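Local coordinates for aryl acylamidase (bacterium CSBL00001, PDB 4YJ6), which probably hydrolyses the amide bond of N-acylated aromatic amines, as an aryl acylamidase of the amidase signature family, at residues 43-48 and 151-156; 129-134 and 165-170; 36-41 and 173-178; 156-161 and 404-409; 194-199 and 485-490. One frame throughout, in Å; residues are numbered along the deposited sequence.

Interaction 1. Residues 43-48 and 151-156; sequences PGLNAV and RNPFNL
Gly44 turns its carbonyl toward Arg151 near the C-terminal end of helix 27-45, and Gly44 O accepts from Arg151 NH1 at 3.1 Å. The oxygen lies near the guanidinium plane, while the nitrogen sits 39° out of the plane of the carbonyl. Arg151 runs extended from CG to NE, passing its CD 3.4 Å from Gly44 O before the tip returns to the same atom. Methyl CD2 of Leu156 covers this peptide as well, 3.8 Å from Gly44 O. At Leu45 backbone and side chain divide the work. Leu45 O receives Arg151 N at 2.9 Å, and Leu45 CD2 reaches Pro153 CG at 3.8 Å, the two side chains crossing at about a right angle. Asn46 leaves the helix with positive phi; its CB lies 3.7 Å from Arg151 NH1, obliquely to the guanidinium, and its ND2 is engaged by Pro149 O and Phe147 O. Beyond Arg151 the chain folds into an Asx turn, Asn152 OD1 accepting from Phe154 N. Two successive carbonyls of the last helical turn are thus taken up by one arginine, once through its backbone N-H and once through its guanidinium, which probably suits the partial negative charge of a helix C-terminus.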
# COMPACT_ATOMS: atom_id res chain seq x y z
N PRO A 43 -13.39 -11.19 12.09
CA PRO A 43 -12.79 -11.93 13.21
C PRO A 43 -11.63 -12.83 12.81
O PRO A 43 -10.65 -12.85 13.55
CB PRO A 43 -13.97 -12.76 13.74
CG PRO A 43 -15.15 -11.84 13.53
CD PRO A 43 -14.87 -11.18 12.15
N GLY A 44 -11.71 -13.54 11.69
CA GLY A 44 -10.60 -14.37 11.27
C GLY A 44 -9.44 -13.58 10.69
O GLY A 44 -8.27 -13.89 10.94
N LEU A 45 -9.76 -12.55 9.92
CA LEU A 45 -8.73 -11.74 9.26
C LEU A 45 -7.95 -10.83 10.21
O LEU A 45 -6.78 -10.62 10.00
CB LEU A 45 -9.34 -10.85 8.18
CG LEU A 45 -10.15 -11.51 7.08
CD1 LEU A 45 -10.68 -10.37 6.22
CD2 LEU A 45 -9.32 -12.57 6.29
N ASN A 46 -8.61 -10.25 11.21
CA ASN A 46 -7.98 -9.35 12.16
C ASN A 46 -7.36 -8.17 11.42
O ASN A 46 -6.22 -7.79 11.68
CB ASN A 46 -6.94 -10.08 13.03
CG ASN A 46 -6.44 -9.27 14.22
OD1 ASN A 46 -7.21 -8.58 14.92
ND2 ASN A 46 -5.14 -9.37 14.49
N ALA A 47 -8.15 -7.59 10.52
CA ALA A 47 -7.69 -6.46 9.70
C ALA A 47 -8.08 -5.11 10.32
O ALA A 47 -7.39 -4.13 10.15
CB ALA A 47 -8.29 -6.59 8.28
N VAL A 48 -9.20 -5.06 11.04
CA VAL A 48 -9.71 -3.79 11.58
C VAL A 48 -9.19 -3.56 12.99
O VAL A 48 -9.25 -4.45 13.83
CB VAL A 48 -11.26 -3.79 11.54
CG1 VAL A 48 -11.83 -2.51 12.20
CG2 VAL A 48 -11.75 -3.94 10.11
N ARG A 151 -4.34 -11.61 8.81
CA ARG A 151 -4.25 -12.88 8.09
C ARG A 151 -4.75 -12.81 6.65
O ARG A 151 -5.58 -11.97 6.29
CB ARG A 151 -5.02 -13.95 8.88
CG ARG A 151 -4.53 -14.05 10.32
CD ARG A 151 -5.19 -15.22 11.10
NE ARG A 151 -4.73 -15.23 12.49
CZ ARG A 151 -5.27 -14.54 13.50
NH1 ARG A 151 -6.33 -13.76 13.30
NH2 ARG A 151 -4.75 -14.62 14.72
N ASN A 152 -4.23 -13.71 5.82
CA ASN A 152 -4.48 -13.70 4.40
C ASN A 152 -5.81 -14.36 4.06
O ASN A 152 -5.99 -15.55 4.39
CB ASN A 152 -3.34 -14.48 3.71
CG ASN A 152 -3.23 -14.13 2.26
OD1 ASN A 152 -4.22 -14.17 1.54
ND2 ASN A 152 -2.02 -13.72 1.83
N PRO A 153 -6.75 -13.63 3.40
CA PRO A 153 -8.03 -14.25 3.04
C PRO A 153 -7.87 -15.48 2.16
O PRO A 153 -8.81 -16.26 2.06
CB PRO A 153 -8.78 -13.15 2.26
CG PRO A 153 -8.15 -11.85 2.78
CD PRO A 153 -6.70 -12.21 2.97
N PHE A 154 -6.73 -15.64 1.50
CA PHE A 154 -6.53 -16.84 0.66
C PHE A 154 -6.15 -18.07 1.48
O PHE A 154 -6.26 -19.20 1.00
CB PHE A 154 -5.49 -16.56 -0.43
CG PHE A 154 -6.07 -15.86 -1.60
CD1 PHE A 154 -6.41 -16.54 -2.75
CD2 PHE A 154 -6.35 -14.50 -1.52
CE1 PHE A 154 -7.00 -15.89 -3.80
CE2 PHE A 154 -6.94 -13.84 -2.55
CZ PHE A 154 -7.28 -14.52 -3.69
N ASN A 155 -5.66 -17.85 2.69
CA ASN A 155 -5.34 -18.92 3.63
C ASN A 155 -4.94 -18.28 4.95
O ASN A 155 -3.87 -17.69 5.08
CB ASN A 155 -4.21 -19.83 3.08
CG ASN A 155 -3.92 -20.99 4.01
OD1 ASN A 155 -4.16 -20.92 5.21
ND2 ASN A 155 -3.39 -22.08 3.44
N LEU A 156 -5.83 -18.34 5.94
CA LEU A 156 -5.59 -17.61 7.19
C LEU A 156 -4.36 -18.07 7.99
O LEU A 156 -3.97 -17.41 8.92
CB LEU A 156 -6.86 -17.62 8.09
CG LEU A 156 -7.95 -16.61 7.70
CD1 LEU A 156 -8.43 -16.85 6.28
CD2 LEU A 156 -9.10 -16.76 8.67

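Interaction 2. Residues 129-134 and 165-170; sequences GQTNSP and GGAAAL
Thr131 presses its side chain straight onto the first turn of helix 165-172, and here the contact is tight. Thr131 CB stands 3.5 Å from Ala167 N, and Thr131 CG2, anti to its own carbonyl carbon, meets Leu170 CD1 at 3.7 Å. Gly166, having no side chain, lets the two backbones close to 4.6 Å between its CA and that of Thr131. Gly166 N then bonds Asn132 O at 3.3 Å, the donor tilted 21° from the carbonyl plane. Gly165 and Gly166 end the Gly-Gly-Ser-Ser-Gly-Gly run characteristic of amidase signature enzymes, and the helix they start crosses strand 129-131 at 105°, with 7.8 Å between the axes. That strand is the middle one of a three-stranded sheet, flanked by 48-51 and 80-84. Where Thr131 OG1 does not bond the helix directly, the contact is looser and runs through a water. It donates to Thr131 OG1 at 2.9 Å and to Asn132 O at 2.8 Å, and accepts from Ala167 N at 3.1 Å. Asn132 O therefore serves two donors, while Thr131 OG1 also bonds Met83 O. The Asn132 amide leads elsewhere, its ND2 to Gly148 O and Thr150 OG1, its OD1 to Asn144.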
# COMPACT_ATOMS: atom_id res chain seq x y z
N GLY A 129 -13.48 3.21 9.69
CA GLY A 129 -12.49 2.88 10.71
C GLY A 129 -11.06 2.80 10.18
O GLY A 129 -10.77 3.39 9.14
N GLN A 130 -10.19 2.09 10.90
CA GLN A 130 -8.76 1.98 10.55
C GLN A 130 -8.33 0.54 10.46
O GLN A 130 -8.89 -0.32 11.14
CB GLN A 130 -7.89 2.63 11.62
CG GLN A 130 -8.20 4.11 11.86
CD GLN A 130 -7.38 4.67 13.00
OE1 GLN A 130 -7.11 3.96 13.97
NE2 GLN A 130 -7.03 5.95 12.92
N THR A 131 -7.29 0.30 9.66
CA THR A 131 -6.75 -1.03 9.44
C THR A 131 -5.37 -1.22 10.06
O THR A 131 -4.62 -0.27 10.26
CB THR A 131 -6.65 -1.32 7.91
OG1 THR A 131 -5.91 -0.26 7.30
CG2 THR A 131 -8.05 -1.38 7.29
N ASN A 132 -5.03 -2.49 10.33
CA ASN A 132 -3.81 -2.85 11.07
C ASN A 132 -2.52 -2.65 10.26
O ASN A 132 -2.52 -2.86 9.04
CB ASN A 132 -3.90 -4.34 11.43
CG ASN A 132 -3.02 -4.74 12.61
OD1 ASN A 132 -2.61 -3.92 13.39
ND2 ASN A 132 -2.74 -6.04 12.71
N SER A 133 -1.45 -2.28 10.97
CA SER A 133 -0.10 -2.13 10.42
C SER A 133 0.86 -2.70 11.47
O SER A 133 0.54 -2.69 12.66
CB SER A 133 0.20 -0.61 10.18
OG SER A 133 1.60 -0.34 9.93
N PRO A 134 2.05 -3.18 11.05
CA PRO A 134 3.14 -3.47 11.98
C PRO A 134 3.68 -2.19 12.60
O PRO A 134 3.48 -1.07 12.07
CB PRO A 134 4.22 -4.08 11.08
CG PRO A 134 4.02 -3.34 9.76
CD PRO A 134 2.49 -3.30 9.64
N GLY A 165 -1.37 -4.27 5.67
CA GLY A 165 -1.96 -5.60 5.57
C GLY A 165 -3.46 -5.59 5.82
O GLY A 165 -4.21 -6.25 5.11
N GLY A 166 -3.91 -4.83 6.80
CA GLY A 166 -5.34 -4.75 7.04
C GLY A 166 -6.11 -4.19 5.85
O GLY A 166 -7.22 -4.65 5.53
N ALA A 167 -5.54 -3.18 5.20
CA ALA A 167 -6.15 -2.58 4.01
C ALA A 167 -6.35 -3.66 2.92
O ALA A 167 -7.45 -3.85 2.38
CB ALA A 167 -5.24 -1.45 3.46
N ALA A 168 -5.27 -4.37 2.60
CA ALA A 168 -5.34 -5.34 1.53
C ALA A 168 -6.29 -6.50 1.89
O ALA A 168 -7.02 -6.96 1.04
CB ALA A 168 -3.94 -5.89 1.19
N ALA A 169 -6.25 -6.96 3.13
CA ALA A 169 -7.06 -8.11 3.55
C ALA A 169 -8.56 -7.78 3.41
O ALA A 169 -9.34 -8.57 2.88
CB ALA A 169 -6.72 -8.52 5.01
N LEU A 170 -8.97 -6.59 3.83
CA LEU A 170 -10.38 -6.23 3.66
C LEU A 170 -10.79 -6.20 2.20
O LEU A 170 -11.87 -6.67 1.84
CB LEU A 170 -10.69 -4.87 4.31
CG LEU A 170 -10.58 -4.86 5.83
CD1 LEU A 170 -10.94 -3.43 6.36
CD2 LEU A 170 -11.53 -5.89 6.45
O HOH W 1 -3.40 -1.53 6.68

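Interaction 3. Residues 36-41 and 173-178; sequences DLIEQR and DGIVPV
Arg41 and Asp173 form a side-on salt bridge whose parts can be read along the arginine from its root. CB of Arg41 rests against Ile175 CD1 at 3.8 Å and lies near the carboxylate. Arg41 CG is more distant, 4.1 Å from Asp173 OD2, and CD comes to 3.7 Å from the same oxygen. A bend at chi3 (74°) then brings NE round to the acid, so that Arg41 NE bonds Asp173 OD2 at 2.8 Å. At the tip Arg41 NH2 reaches Asp173 OD1 at 2.9 Å, almost straight at 173°, and makes a weak bond to Pro490 O. Each carboxylate oxygen thus has its own nitrogen, although both are met from above the carboxylate plane, which is turned 37° from that of the guanidinium. The acid is shared: Asp173 OD2 also pairs with Arg493, so two arginines probably offset the charge of the buried carboxylate. Beside this polar grip lies an apolar one. Ile175 CG2 packs on Ile38 CG1 at 3.7 Å, the side chains crossing at about a right angle, and on Leu37 CB at 4.1 Å. Gly174, with positive phi, closes a Schellman motif after helix 165-172. The contact joins the end of that helix to the flank of helix 27-45, whose Leu45 also touches Ile175, while Val176 turns to Pro80 and Leu82 of strand 80-84 and Val178 enters the large mixed sheet.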
# COMPACT_ATOMS: atom_id res chain seq x y z
N ASP A 36 -21.98 -5.22 8.83
CA ASP A 36 -22.31 -6.63 8.96
C ASP A 36 -21.16 -7.49 8.44
O ASP A 36 -20.79 -8.50 9.07
CB ASP A 36 -23.57 -6.99 8.17
CG ASP A 36 -24.84 -6.40 8.77
OD1 ASP A 36 -24.82 -6.03 9.97
OD2 ASP A 36 -25.84 -6.33 8.01
N LEU A 37 -20.60 -7.11 7.29
CA LEU A 37 -19.48 -7.87 6.70
C LEU A 37 -18.24 -7.83 7.60
O LEU A 37 -17.56 -8.83 7.76
CB LEU A 37 -19.11 -7.34 5.30
CG LEU A 37 -20.12 -7.64 4.21
CD1 LEU A 37 -19.72 -6.92 2.93
CD2 LEU A 37 -20.20 -9.15 3.94
N ILE A 38 -17.94 -6.66 8.17
CA ILE A 38 -16.81 -6.57 9.06
C ILE A 38 -17.05 -7.46 10.27
O ILE A 38 -16.18 -8.22 10.67
CB ILE A 38 -16.56 -5.11 9.54
CG1 ILE A 38 -16.09 -4.24 8.35
CG2 ILE A 38 -15.56 -5.11 10.68
CD1 ILE A 38 -16.06 -2.69 8.66
N GLU A 39 -18.23 -7.35 10.88
CA GLU A 39 -18.48 -8.12 12.09
C GLU A 39 -18.46 -9.63 11.83
O GLU A 39 -18.06 -10.41 12.70
CB GLU A 39 -19.82 -7.68 12.73
CG GLU A 39 -19.76 -6.25 13.22
CD GLU A 39 -18.70 -6.05 14.30
OE1 GLU A 39 -18.64 -6.85 15.26
OE2 GLU A 39 -17.91 -5.09 14.17
N GLN A 40 -18.88 -10.04 10.64
CA GLN A 40 -19.01 -11.44 10.29
C GLN A 40 -17.66 -12.03 9.84
O GLN A 40 -17.32 -13.16 10.18
CB GLN A 40 -19.99 -11.58 9.14
CG GLN A 40 -20.16 -13.03 8.68
CD GLN A 40 -20.90 -13.16 7.36
OE1 GLN A 40 -20.84 -12.27 6.51
NE2 GLN A 40 -21.61 -14.28 7.18
N ARG A 41 -16.89 -11.23 9.09
CA ARG A 41 -15.75 -11.77 8.32
C ARG A 41 -14.39 -11.37 8.89
O ARG A 41 -13.40 -12.09 8.75
CB ARG A 41 -15.86 -11.31 6.86
CG ARG A 41 -17.05 -11.91 6.11
CD ARG A 41 -17.04 -11.55 4.65
NE ARG A 41 -16.00 -12.30 3.92
CZ ARG A 41 -16.19 -13.51 3.41
NH1 ARG A 41 -17.39 -14.11 3.51
NH2 ARG A 41 -15.20 -14.12 2.78
N ASP A 173 -10.93 -9.69 0.64
CA ASP A 173 -12.04 -10.51 1.19
C ASP A 173 -13.38 -9.92 0.77
O ASP A 173 -14.43 -10.42 1.19
CB ASP A 173 -11.93 -10.60 2.71
CG ASP A 173 -12.66 -11.82 3.29
OD1 ASP A 173 -12.56 -12.90 2.69
OD2 ASP A 173 -13.33 -11.69 4.34
N GLY A 174 -13.37 -8.87 -0.06
CA GLY A 174 -14.60 -8.35 -0.64
C GLY A 174 -15.35 -7.36 0.26
O GLY A 174 -16.45 -6.94 -0.10
N ILE A 175 -14.75 -6.97 1.39
CA ILE A 175 -15.48 -6.27 2.45
C ILE A 175 -15.67 -4.79 2.13
O ILE A 175 -16.72 -4.24 2.41
CB ILE A 175 -14.79 -6.47 3.79
CG1 ILE A 175 -14.90 -7.95 4.20
CG2 ILE A 175 -15.45 -5.60 4.93
CD1 ILE A 175 -13.99 -8.35 5.33
N VAL A 176 -14.64 -4.15 1.56
CA VAL A 176 -14.79 -2.84 0.97
C VAL A 176 -14.07 -2.86 -0.39
O VAL A 176 -13.17 -3.69 -0.57
CB VAL A 176 -14.17 -1.71 1.82
CG1 VAL A 176 -15.05 -1.40 3.10
CG2 VAL A 176 -12.72 -2.05 2.19
N PRO A 177 -14.47 -1.98 -1.32
CA PRO A 177 -13.87 -2.06 -2.67
C PRO A 177 -12.53 -1.33 -2.77
O PRO A 177 -11.77 -1.60 -3.69
CB PRO A 177 -14.91 -1.37 -3.57
CG PRO A 177 -15.62 -0.39 -2.60
CD PRO A 177 -15.66 -1.10 -1.28
N VAL A 178 -12.22 -0.46 -1.83
CA VAL A 178 -10.96 0.30 -1.86
C VAL A 178 -10.57 0.53 -0.41
O VAL A 178 -11.43 0.68 0.47
CB VAL A 178 -11.10 1.65 -2.63
CG1 VAL A 178 -12.25 2.49 -2.05
CG2 VAL A 178 -9.75 2.44 -2.60

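Interaction 4. Residues 156-161 and 404-409; sequences LDFNAG and PVRNAT
Phe158 and Arg406 form a single beta bridge, a non-hydrogen-bonded pair of antiparallel type with CA atoms 4.1 Å apart, flanked by Asn407 N to Asp157 O at 3.0 Å and Asn159 N to Val405 O at 2.8 Å. Asn407 adds its side chain to this backbone pairing. Its OD1 accepts from Asn159 ND2 at 2.9 Å, nearly along the C=O axis, with the two amide planes 69° apart; its ND2 gives a weak bond to Phe158 O. Asn159 uses OD1 differently, taking Gly161 N in an Asx turn. On the more exposed side Arg406 crosses Phe158 obliquely. Phe158 CZ lies over one face of the guanidinium, 3.5 Å from Arg406 NH1, but the planes are 56° apart, so this is no parallel stack. Arg406 CG makes an off-centre CH-pi contact with the ring, and Arg406 NH2 pairs with Asp157 OD2 in a long salt bridge of 3.6 Å. A water donates to both Asp157 O and Asn407 O, also linking the segments. On the 156-161 side the backbone of Phe158 bonds that of Asn152 of strand 151-152, Asn159 O takes Asn152 ND2, Asn407 touches Arg151, and Phe158 and Pro404 both pack on Leu454 of strand 454-462.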
# COMPACT_ATOMS: atom_id res chain seq x y z
N LEU A 156 -5.83 -18.34 5.94
CA LEU A 156 -5.59 -17.61 7.19
C LEU A 156 -4.36 -18.07 7.99
O LEU A 156 -3.97 -17.41 8.92
CB LEU A 156 -6.86 -17.62 8.09
CG LEU A 156 -7.95 -16.61 7.70
CD1 LEU A 156 -8.43 -16.85 6.28
CD2 LEU A 156 -9.10 -16.76 8.67
N ASP A 157 -3.74 -19.19 7.62
CA ASP A 157 -2.49 -19.59 8.27
C ASP A 157 -1.34 -18.69 7.84
O ASP A 157 -0.29 -18.70 8.45
CB ASP A 157 -2.14 -21.05 7.91
CG ASP A 157 -3.08 -22.08 8.55
OD1 ASP A 157 -3.71 -21.76 9.58
OD2 ASP A 157 -3.17 -23.21 8.01
N PHE A 158 -1.58 -17.91 6.78
CA PHE A 158 -0.55 -17.04 6.20
C PHE A 158 -0.85 -15.58 6.45
O PHE A 158 -1.99 -15.21 6.73
CB PHE A 158 -0.44 -17.31 4.70
CG PHE A 158 0.17 -18.65 4.38
CD1 PHE A 158 -0.62 -19.79 4.38
CD2 PHE A 158 1.52 -18.78 4.16
CE1 PHE A 158 -0.06 -21.05 4.11
CE2 PHE A 158 2.09 -20.03 3.89
CZ PHE A 158 1.29 -21.15 3.87
N ASN A 159 0.18 -14.76 6.37
CA ASN A 159 0.05 -13.33 6.65
C ASN A 159 -0.41 -12.59 5.39
O ASN A 159 -0.17 -13.04 4.26
CB ASN A 159 1.41 -12.81 7.11
CG ASN A 159 1.34 -11.47 7.78
OD1 ASN A 159 1.66 -10.44 7.18
ND2 ASN A 159 0.95 -11.47 9.04
N ALA A 160 -1.11 -11.46 5.60
CA ALA A 160 -1.62 -10.65 4.50
C ALA A 160 -0.51 -9.84 3.85
O ALA A 160 -0.71 -9.29 2.75
CB ALA A 160 -2.70 -9.69 5.03
N GLY A 161 0.65 -9.80 4.49
CA GLY A 161 1.72 -8.90 4.08
C GLY A 161 1.51 -7.55 4.75
O GLY A 161 0.55 -7.37 5.50
N PRO A 404 3.81 -15.57 0.43
CA PRO A 404 3.40 -15.28 1.80
C PRO A 404 4.01 -16.24 2.82
O PRO A 404 4.24 -17.43 2.51
CB PRO A 404 1.87 -15.46 1.75
CG PRO A 404 1.49 -15.06 0.38
CD PRO A 404 2.65 -15.61 -0.49
N VAL A 405 4.29 -15.70 4.00
CA VAL A 405 4.81 -16.46 5.13
C VAL A 405 3.70 -16.80 6.11
O VAL A 405 2.66 -16.14 6.19
CB VAL A 405 5.94 -15.70 5.86
CG1 VAL A 405 7.08 -15.38 4.88
CG2 VAL A 405 5.40 -14.41 6.54
N ARG A 406 3.93 -17.87 6.87
CA ARG A 406 3.01 -18.23 7.95
C ARG A 406 3.02 -17.20 9.07
O ARG A 406 4.05 -16.63 9.40
CB ARG A 406 3.38 -19.62 8.50
CG ARG A 406 3.37 -20.68 7.41
CD ARG A 406 3.50 -22.13 7.93
NE ARG A 406 2.17 -22.72 8.10
CZ ARG A 406 1.53 -23.45 7.19
NH1 ARG A 406 2.09 -23.76 6.04
NH2 ARG A 406 0.31 -23.88 7.47
N ASN A 407 1.85 -16.95 9.66
CA ASN A 407 1.82 -16.08 10.83
C ASN A 407 2.58 -16.69 11.99
O ASN A 407 2.46 -17.89 12.24
CB ASN A 407 0.38 -15.85 11.25
CG ASN A 407 -0.43 -15.20 10.15
OD1 ASN A 407 -0.05 -14.14 9.65
ND2 ASN A 407 -1.52 -15.85 9.74
N ALA A 408 3.40 -15.88 12.64
CA ALA A 408 4.00 -16.21 13.93
C ALA A 408 2.95 -16.11 15.04
O ALA A 408 1.83 -15.66 14.79
CB ALA A 408 5.18 -15.27 14.26
N THR A 409 3.32 -16.50 16.25
CA THR A 409 2.40 -16.48 17.39
C THR A 409 2.86 -15.52 18.46
O THR A 409 2.27 -15.45 19.54
CB THR A 409 2.29 -17.88 18.06
OG1 THR A 409 3.60 -18.28 18.50
CG2 THR A 409 1.76 -18.91 17.08
O HOH W 2 0.20 -19.83 11.03

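Interaction 5. Residues 194-199 and 485-490; sequences WTNTYG and QYYDIP
Asn196 occupies the positive-phi position of the Schellman motif that ends helix 190-195, and from there it faces Tyr486 and Tyr487 of a 3-10 turn near the C-terminus. CG of Asn196 is anti to its backbone N (chi1 -162°), and the amide extends between the two tyrosines. Over the Tyr487 ring stands Asn196 ND2, above one face but offset toward the rim, with CE1 the nearest ring atom at 3.4 Å; amide and ring planes are 66° apart. Asn196 ND2 also lies 3.5 Å from Tyr486 CB, and its hydrogen bond goes to Trp483 O, just before segment 485-490. Asn196 OD1 approaches Tyr486 CD2 at 3.5 Å, oblique to that ring, and the side chains cross at about a right angle. Tyr487 also reaches back to the main chain: its OH lies 2.6 Å from Asn196 O, a short distance but a hydrogen bond of weak geometry. Next along, Thr197 CG2 lies 3.9 Å from Tyr487 OH, near the plane of the ring. Thr197 OG1 meanwhile donates to Thr195 OG1, which bonds in turn to Pro191 O of the helix. Phe154 also touches Asn196. The chemistry is that of a buried amide packed largely against aromatic carbon: the Tyr487 ring offers its face to the amide nitrogen, and its hydroxyl makes a weak bond to the backbone carbonyl of Asn196, while ND2 has its acceptor in Trp483 O.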
# COMPACT_ATOMS: atom_id res chain seq x y z
N TRP A 194 0.55 -10.12 -2.18
CA TRP A 194 0.21 -11.37 -1.46
C TRP A 194 -1.29 -11.65 -1.35
O TRP A 194 -1.65 -12.70 -0.83
CB TRP A 194 0.80 -11.34 -0.05
CG TRP A 194 2.27 -11.69 0.01
CD1 TRP A 194 3.10 -11.99 -1.04
CD2 TRP A 194 3.07 -11.80 1.20
NE1 TRP A 194 4.37 -12.27 -0.57
CE2 TRP A 194 4.38 -12.17 0.79
CE3 TRP A 194 2.81 -11.64 2.57
CZ2 TRP A 194 5.42 -12.35 1.70
CZ3 TRP A 194 3.85 -11.83 3.48
CH2 TRP A 194 5.15 -12.17 3.03
N THR A 195 -2.17 -10.73 -1.76
CA THR A 195 -3.62 -10.92 -1.58
C THR A 195 -4.44 -10.79 -2.87
O THR A 195 -5.66 -10.67 -2.82
CB THR A 195 -4.22 -9.92 -0.55
OG1 THR A 195 -3.95 -8.60 -1.00
CG2 THR A 195 -3.60 -10.14 0.81
N ASN A 196 -3.78 -10.85 -4.03
CA ASN A 196 -4.51 -10.82 -5.30
C ASN A 196 -5.28 -9.51 -5.45
O ASN A 196 -6.35 -9.50 -6.02
CB ASN A 196 -5.52 -12.02 -5.41
CG ASN A 196 -5.96 -12.29 -6.82
OD1 ASN A 196 -5.13 -12.59 -7.68
ND2 ASN A 196 -7.27 -12.23 -7.08
N THR A 197 -4.73 -8.42 -4.91
CA THR A 197 -5.35 -7.12 -5.12
C THR A 197 -4.42 -6.17 -5.87
O THR A 197 -3.24 -6.46 -6.06
CB THR A 197 -5.82 -6.52 -3.80
OG1 THR A 197 -4.75 -6.56 -2.84
CG2 THR A 197 -7.02 -7.35 -3.25
N TYR A 198 -5.00 -5.08 -6.36
CA TYR A 198 -4.24 -4.12 -7.16
C TYR A 198 -3.80 -2.98 -6.26
O TYR A 198 -4.64 -2.32 -5.62
CB TYR A 198 -5.14 -3.63 -8.27
CG TYR A 198 -4.49 -2.61 -9.19
CD1 TYR A 198 -3.48 -3.00 -10.09
CD2 TYR A 198 -4.87 -1.27 -9.17
CE1 TYR A 198 -2.90 -2.09 -10.95
CE2 TYR A 198 -4.28 -0.34 -10.02
CZ TYR A 198 -3.30 -0.75 -10.89
OH TYR A 198 -2.73 0.16 -11.72
N GLY A 199 -2.50 -2.73 -6.19
CA GLY A 199 -1.99 -1.70 -5.30
C GLY A 199 -1.32 -0.64 -6.13
O GLY A 199 -0.33 -0.94 -6.81
N GLN A 485 -11.33 -14.12 -10.97
CA GLN A 485 -11.78 -15.48 -10.67
C GLN A 485 -11.12 -16.00 -9.42
O GLN A 485 -11.70 -16.83 -8.72
CB GLN A 485 -11.48 -16.44 -11.85
CG GLN A 485 -10.02 -16.72 -12.06
CD GLN A 485 -9.34 -15.69 -12.95
OE1 GLN A 485 -9.91 -14.66 -13.32
NE2 GLN A 485 -8.11 -16.00 -13.34
N TYR A 486 -9.90 -15.55 -9.10
CA TYR A 486 -9.24 -16.08 -7.91
C TYR A 486 -9.92 -15.65 -6.59
O TYR A 486 -9.69 -16.27 -5.55
CB TYR A 486 -7.77 -15.64 -7.88
CG TYR A 486 -6.98 -16.03 -9.13
CD1 TYR A 486 -6.98 -17.33 -9.61
CD2 TYR A 486 -6.26 -15.07 -9.83
CE1 TYR A 486 -6.26 -17.67 -10.77
CE2 TYR A 486 -5.54 -15.39 -10.97
CZ TYR A 486 -5.55 -16.69 -11.44
OH TYR A 486 -4.83 -16.97 -12.57
N TYR A 487 -10.74 -14.60 -6.63
CA TYR A 487 -11.47 -14.19 -5.43
C TYR A 487 -12.44 -15.30 -5.00
O TYR A 487 -12.99 -15.24 -3.91
CB TYR A 487 -12.22 -12.85 -5.60
CG TYR A 487 -11.30 -11.67 -5.83
CD1 TYR A 487 -10.27 -11.39 -4.94
CD2 TYR A 487 -11.44 -10.87 -6.95
CE1 TYR A 487 -9.39 -10.32 -5.17
CE2 TYR A 487 -10.59 -9.81 -7.19
CZ TYR A 487 -9.58 -9.53 -6.29
OH TYR A 487 -8.73 -8.47 -6.56
N ASP A 488 -12.69 -16.29 -5.86
CA ASP A 488 -13.54 -17.40 -5.43
C ASP A 488 -13.00 -18.06 -4.17
O ASP A 488 -13.75 -18.64 -3.37
CB ASP A 488 -13.68 -18.48 -6.52
CG ASP A 488 -14.47 -18.01 -7.74
OD1 ASP A 488 -15.13 -16.95 -7.70
OD2 ASP A 488 -14.45 -18.73 -8.75
N ILE A 489 -11.69 -18.01 -3.97
CA ILE A 489 -11.10 -18.68 -2.82
C ILE A 489 -11.53 -17.99 -1.52
O ILE A 489 -12.17 -18.62 -0.67
CB ILE A 489 -9.56 -18.80 -2.96
CG1 ILE A 489 -9.21 -19.76 -4.12
CG2 ILE A 489 -8.93 -19.25 -1.66
CD1 ILE A 489 -7.72 -19.71 -4.55
N PRO A 490 -11.19 -16.70 -1.34
CA PRO A 490 -11.73 -16.05 -0.13
C PRO A 490 -13.28 -16.04 -0.05
O PRO A 490 -13.81 -16.14 1.04
CB PRO A 490 -11.15 -14.62 -0.19
CG PRO A 490 -10.78 -14.39 -1.64
CD PRO A 490 -10.38 -15.79 -2.18

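Interaction 1 lies at the middle of the group: its centre is 9 Å from that of interaction 4, 10 Å from interaction 2, 11 Å from interaction 3 and 13 Å from interaction 5. Helix 27-45 serves interactions 1 and 3, Leu156 is common to 1 and 4, and helix 165-172 begins in interaction 2 and ends just before segment 173-178 of interaction 3. Along the chain interactions 1 and 2 cross, and both are nested within 3; the second segments of 4 and 5 come much later. Helix 27-45, near the N-terminus, the glycine-rich region and the loop after helix 165-172 are brought together, and the C-terminal turn joins through Pro490, which meets Arg41 and Asp173.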